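Local coordinates for protein pectinesterase (Aspergillus niger, PDB 5C1C) that hydrolyses the methyl esters of pectin, releasing methanol and leaving de-esterified galacturonate units in the chain, and probably helps to macerate and soft-rot plant tissue, at residues Ser34-Tyr39 against Gly55-Tyr60. The protein carries 1 engineered substitution. Numbering follows the deposited sequence.
Engineered in segment 55-60: D56 (natural residue Asn).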
loop_
_atom_site.group_PDB
_atom_site.type_symbol
_atom_site.label_atom_id
_atom_site.label_comp_id
_atom_site.label_asym_id
_atom_site.label_seq_id
_atom_site.Cartn_x
_atom_site.Cartn_y
_atom_site.Cartn_z
ATOM N N SER A 34 19.731 -10.648 -13.178
ATOM C CA SER A 34 19.333 -11.922 -12.594
ATOM C C SER A 34 18.313 -11.679 -11.476
ATOM O O SER A 34 18.311 -10.624 -10.844
ATOM C CB SER A 34 20.551 -12.635 -12.023
ATOM O OG SER A 34 21.547 -12.764 -13.023
ATOM N N SER A 35 17.433 -12.644 -11.254
ATOM C CA SER A 35 16.526 -12.547 -10.126
ATOM C C SER A 35 17.387 -12.646 -8.866
ATOM O O SER A 35 18.461 -13.254 -8.874
ATOM C CB SER A 35 15.449 -13.632 -10.175
ATOM O OG SER A 35 16.011 -14.905 -9.954
ATOM N N ALA A 36 16.944 -11.989 -7.804
ATOM C CA ALA A 36 17.693 -11.972 -6.563
ATOM C C ALA A 36 16.755 -11.900 -5.386
ATOM O O ALA A 36 15.575 -11.554 -5.528
ATOM C CB ALA A 36 18.636 -10.793 -6.536
ATOM N N CYS A 37 17.291 -12.210 -4.217
ATOM C CA CYS A 37 16.527 -12.035 -3.001
ATOM C C CYS A 37 17.404 -11.726 -1.801
ATOM O O CYS A 37 18.602 -12.062 -1.767
ATOM C CB CYS A 37 15.629 -13.248 -2.728
ATOM S SG CYS A 37 16.463 -14.847 -2.564
ATOM N N ILE A 38 16.775 -11.068 -0.833
ATOM C CA ILE A 38 17.416 -10.594 0.380
ATOM C C ILE A 38 16.485 -10.973 1.530
ATOM O O ILE A 38 15.276 -10.741 1.453
ATOM C CB ILE A 38 17.604 -9.056 0.360
ATOM C CG1 ILE A 38 18.573 -8.641 -0.748
ATOM C CG2 ILE A 38 18.139 -8.548 1.694
ATOM C CD1 ILE A 38 18.634 -7.150 -0.977
ATOM N N TYR A 39 17.062 -11.578 2.561
ATOM C CA TYR A 39 16.364 -11.934 3.788
ATOM C C TYR A 39 16.842 -10.995 4.872
ATOM O O TYR A 39 18.057 -10.833 5.058
ATOM C CB TYR A 39 16.692 -13.374 4.183
ATOM C CG TYR A 39 16.296 -13.735 5.597
ATOM C CD1 TYR A 39 14.974 -13.987 5.925
ATOM C CD2 TYR A 39 17.256 -13.852 6.604
ATOM C CE1 TYR A 39 14.606 -14.308 7.225
ATOM C CE2 TYR A 39 16.895 -14.192 7.897
ATOM C CZ TYR A 39 15.562 -14.423 8.199
ATOM O OH TYR A 39 15.202 -14.762 9.489
ATOM N N GLY A 55 17.088 -6.453 -12.031
ATOM C CA GLY A 55 16.415 -7.742 -12.090
ATOM C C GLY A 55 15.191 -7.780 -11.196
ATOM O O GLY A 55 14.783 -6.754 -10.654
ATOM N N ASP A 56 14.622 -8.973 -11.044
ATOM C CA ASP A 56 13.478 -9.194 -10.158
ATOM C C ASP A 56 13.961 -9.455 -8.740
ATOM O O ASP A 56 14.603 -10.472 -8.470
ATOM C CB ASP A 56 12.634 -10.369 -10.645
ATOM C CG ASP A 56 11.791 -10.026 -11.879
ATOM O OD1 ASP A 56 11.623 -8.833 -12.226
ATOM O OD2 ASP A 56 11.279 -10.972 -12.495
ATOM N N LEU A 57 13.676 -8.519 -7.840
ATOM C CA LEU A 57 14.135 -8.614 -6.458
ATOM C C LEU A 57 12.975 -9.008 -5.575
ATOM O O LEU A 57 11.865 -8.488 -5.725
ATOM C CB LEU A 57 14.712 -7.279 -5.989
ATOM C CG LEU A 57 15.098 -7.125 -4.521
ATOM C CD1 LEU A 57 16.200 -8.117 -4.173
ATOM C CD2 LEU A 57 15.575 -5.707 -4.283
ATOM N N THR A 58 13.238 -9.932 -4.662
ATOM C CA THR A 58 12.319 -10.236 -3.559
ATOM C C THR A 58 12.978 -9.943 -2.215
ATOM O O THR A 58 14.100 -10.385 -1.956
ATOM C CB THR A 58 11.888 -11.697 -3.611
ATOM O OG1 THR A 58 11.281 -11.940 -4.882
ATOM C CG2 THR A 58 10.909 -12.012 -2.486
ATOM N N LEU A 59 12.266 -9.206 -1.358
ATOM C CA LEU A 59 12.756 -8.862 -0.042
ATOM C C LEU A 59 11.880 -9.552 0.994
ATOM O O LEU A 59 10.673 -9.295 1.051
ATOM C CB LEU A 59 12.707 -7.354 0.134
ATOM C CG LEU A 59 13.342 -6.719 1.359
ATOM C CD1 LEU A 59 14.829 -7.026 1.478
ATOM C CD2 LEU A 59 13.132 -5.212 1.294
ATOM N N TYR A 60 12.487 -10.449 1.775
ATOM C CA TYR A 60 11.784 -11.223 2.784
ATOM C C TYR A 60 12.132 -10.760 4.182
ATOM O O TYR A 60 13.298 -10.580 4.503
ATOM C CB TYR A 60 12.210 -12.690 2.722
ATOM C CG TYR A 60 11.902 -13.453 1.455
ATOM C CD1 TYR A 60 10.615 -13.892 1.175
ATOM C CD2 TYR A 60 12.921 -13.792 0.565
ATOM C CE1 TYR A 60 10.337 -14.622 0.027
ATOM C CE2 TYR A 60 12.651 -14.512 -0.586
ATOM C CZ TYR A 60 11.359 -14.926 -0.850
ATOM O OH TYR A 60 11.103 -15.655 -1.987
#
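Four backbone hydrogen bonds tie A36 and I38 to 56-60. A36 takes D56 O through its N at 2.9 Å and offers its own O to T58 N; I38 N takes T58 O, and I38 O receives Y60 N in a nearly straight bond of 2.8 Å (176° at the hydrogen). CA-H...O contacts run alongside, the shortest from C37 CA to T58 O at 3.1 Å. D56, whose backbone O starts the ladder, is an engineered residue, Asn in nature.

These are neighbouring parallel strands, 13° apart in direction, from successive coils near the N-terminal end of the pectinesterase's right-handed parallel beta-helix; strand 11-13 lies beyond 36-40, and strand 102-104 beyond 57-61.

Apolar packing on the A36, I38, L57 and L59 face is led by L59 CD1, which sits 3.6 Å from both CB and CG2 of I38. L57 CD1 reaches I38 CD1 at 4.1 Å, and helix 22-29 covers I38 and L57 with L26.

On the other face, the Y60 ring folds back along its strand (CG anti to the carbonyl carbon, chi1 -63°), with T58 CG2 over one face, displaced toward the rim, and CE2 within 3.9 Å of C37 CB. C37 SG is disulfide-bonded to C10.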